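DNA polymerase sliding clamp C (PDB 3AIZ) serves as one subunit of a ring-shaped sliding clamp that encircles DNA and tethers the replicative polymerase and other DNA-processing proteins to it. Local coordinates at residues C[29-34]-C[56-61]. Residues are numbered along the deposited sequence; the frame is centred on the assembly and turned at random.
Sequences FTSDGL and FEEYNV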
loop_
_atom_site.group_PDB
_atom_site.type_symbol
_atom_site.label_atom_id
_atom_site.label_comp_id
_atom_site.label_asym_id
_atom_site.label_seq_id
_atom_site.Cartn_x
_atom_site.Cartn_y
_atom_site.Cartn_z
ATOM N N PHE C 29 37.842 30.154 1.186
ATOM C CA PHE C 29 37.428 31.311 0.398
ATOM C C PHE C 29 38.626 32.043 -0.198
ATOM O O PHE C 29 39.475 32.559 0.528
ATOM C CB PHE C 29 36.593 32.269 1.251
ATOM C CG PHE C 29 35.309 31.673 1.749
ATOM C CD1 PHE C 29 35.267 30.997 2.956
ATOM C CD2 PHE C 29 34.145 31.785 1.008
ATOM C CE1 PHE C 29 34.088 30.446 3.417
ATOM C CE2 PHE C 29 32.962 31.236 1.462
ATOM C CZ PHE C 29 32.934 30.565 2.668
ATOM N N THR C 30 38.689 32.081 -1.524
ATOM C CA THR C 30 39.769 32.769 -2.220
ATOM C C THR C 30 39.213 33.852 -3.137
ATOM O O THR C 30 38.000 33.971 -3.308
ATOM C CB THR C 30 40.618 31.793 -3.055
ATOM O OG1 THR C 30 39.822 31.244 -4.113
ATOM C CG2 THR C 30 41.147 30.665 -2.182
ATOM N N SER C 31 40.107 34.641 -3.725
ATOM C CA SER C 31 39.704 35.709 -4.630
ATOM C C SER C 31 38.901 35.164 -5.809
ATOM O O SER C 31 37.961 35.805 -6.279
ATOM C CB SER C 31 40.929 36.475 -5.135
ATOM O OG SER C 31 41.826 35.613 -5.815
ATOM N N ASP C 32 39.275 33.978 -6.278
ATOM C CA ASP C 32 38.610 33.359 -7.421
ATOM C C ASP C 32 37.236 32.802 -7.052
ATOM O O ASP C 32 36.294 32.879 -7.841
ATOM C CB ASP C 32 39.484 32.254 -8.018
ATOM C CG ASP C 32 40.771 32.789 -8.619
ATOM O OD1 ASP C 32 40.893 34.023 -8.768
ATOM O OD2 ASP C 32 41.661 31.973 -8.946
ATOM N N GLY C 33 37.129 32.239 -5.853
ATOM C CA GLY C 33 35.874 31.678 -5.390
ATOM C C GLY C 33 36.055 30.714 -4.234
ATOM O O GLY C 33 37.151 30.576 -3.694
ATOM N N LEU C 34 34.971 30.043 -3.858
ATOM C CA LEU C 34 35.002 29.092 -2.753
ATOM C C LEU C 34 35.538 27.736 -3.191
ATOM O O LEU C 34 34.905 27.031 -3.977
ATOM C CB LEU C 34 33.604 28.928 -2.152
ATOM C CG LEU C 34 33.454 27.854 -1.073
ATOM C CD1 LEU C 34 34.441 28.080 0.062
ATOM C CD2 LEU C 34 32.026 27.818 -0.547
ATOM N N PHE C 56 27.712 33.187 -6.687
ATOM C CA PHE C 56 27.028 33.926 -5.636
ATOM C C PHE C 56 26.497 35.252 -6.161
ATOM O O PHE C 56 27.026 35.806 -7.126
ATOM C CB PHE C 56 27.982 34.190 -4.469
ATOM C CG PHE C 56 28.696 32.963 -3.979
ATOM C CD1 PHE C 56 28.061 32.067 -3.137
ATOM C CD2 PHE C 56 30.003 32.711 -4.355
ATOM C CE1 PHE C 56 28.718 30.942 -2.678
ATOM C CE2 PHE C 56 30.664 31.587 -3.902
ATOM C CZ PHE C 56 30.020 30.701 -3.062
ATOM N N GLU C 57 25.446 35.758 -5.522
ATOM C CA GLU C 57 24.929 37.080 -5.846
ATOM C C GLU C 57 25.879 38.140 -5.302
ATOM O O GLU C 57 26.100 39.175 -5.931
ATOM C CB GLU C 57 23.531 37.275 -5.258
ATOM C CG GLU C 57 22.922 38.633 -5.559
ATOM C CD GLU C 57 21.624 38.869 -4.812
ATOM O OE1 GLU C 57 21.217 37.983 -4.031
ATOM O OE2 GLU C 57 21.013 39.942 -5.003
ATOM N N GLU C 58 26.439 37.870 -4.127
ATOM C CA GLU C 58 27.418 38.758 -3.514
ATOM C C GLU C 58 28.620 37.955 -3.037
ATOM O O GLU C 58 28.470 36.944 -2.352
ATOM C CB GLU C 58 26.802 39.520 -2.340
ATOM C CG GLU C 58 25.665 40.454 -2.725
ATOM C CD GLU C 58 25.073 41.181 -1.530
ATOM O OE1 GLU C 58 25.585 40.998 -0.405
ATOM O OE2 GLU C 58 24.093 41.935 -1.717
ATOM N N TYR C 59 29.815 38.408 -3.406
ATOM C CA TYR C 59 31.043 37.730 -3.014
ATOM C C TYR C 59 32.105 38.747 -2.614
ATOM O O TYR C 59 32.659 39.445 -3.463
ATOM C CB TYR C 59 31.557 36.851 -4.157
ATOM C CG TYR C 59 32.624 35.864 -3.740
ATOM C CD1 TYR C 59 32.282 34.605 -3.265
ATOM C CD2 TYR C 59 33.971 36.191 -3.820
ATOM C CE1 TYR C 59 33.252 33.699 -2.881
ATOM C CE2 TYR C 59 34.947 35.290 -3.438
ATOM C CZ TYR C 59 34.581 34.046 -2.970
ATOM O OH TYR C 59 35.549 33.146 -2.588
ATOM N N ASN C 60 32.385 38.826 -1.318
ATOM C CA ASN C 60 33.340 39.800 -0.804
ATOM C C ASN C 60 34.458 39.150 0.005
ATOM O O ASN C 60 34.365 39.036 1.228
ATOM C CB ASN C 60 32.620 40.853 0.043
ATOM C CG ASN C 60 33.557 41.933 0.553
ATOM O OD1 ASN C 60 34.707 42.030 0.122
ATOM N ND2 ASN C 60 33.065 42.754 1.474
ATOM N N VAL C 61 35.513 38.729 -0.684
ATOM C CA VAL C 61 36.669 38.132 -0.024
ATOM C C VAL C 61 37.939 38.899 -0.373
ATOM O O VAL C 61 38.456 38.784 -1.485
ATOM C CB VAL C 61 36.850 36.658 -0.422
ATOM C CG1 VAL C 61 38.056 36.063 0.290
ATOM C CG2 VAL C 61 35.594 35.865 -0.107
#
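Phe29 meets both Val61 and Tyr59: its CB lies 4.0 Å from Val61 CG2, while the Tyr59 hydroxyl stands at the edge of the Phe29 ring, near its plane. One face of the Phe29 ring is occupied from within the hairpin by Leu34 CD1, 3.7 Å above the plane and over its centre. Thr30 supplies the polar link. Its carbonyl O accepts a hydrogen bond from Tyr59 OH, 2.7 Å long; the C=O...donor angle of 146° and the donor's position in the carbonyl plane support the assignment. Because Tyr59 CG is anti to the backbone N (chi1 -166°), the ring reaches across from strand 58-60 and enters the turn hydroxyl first. The turn itself is closed by Gly33 O, which accepts from Thr30 N and also from Thr30 OG1, the latter at 2.8 Å and on a lone pair. Gly33 CA lies 3.6 Å from Tyr59 CZ, so bare backbone meets the hydroxyl-bearing end of the ring. At Leu34 the contact becomes apolar, CB sitting at the edge of the Phe56 ring, 4.1 Å from CZ, with Ile51 touching both side chains. The tight beta hairpin between strands 24-29 and 33-39 is thus packed against edge strand 58-60 of a second antiparallel sheet, joining the long sheet that runs through both halves of the chain to the sheet edged by strand 58-60, within the N-terminal PCNA domain of the sliding-clamp fold.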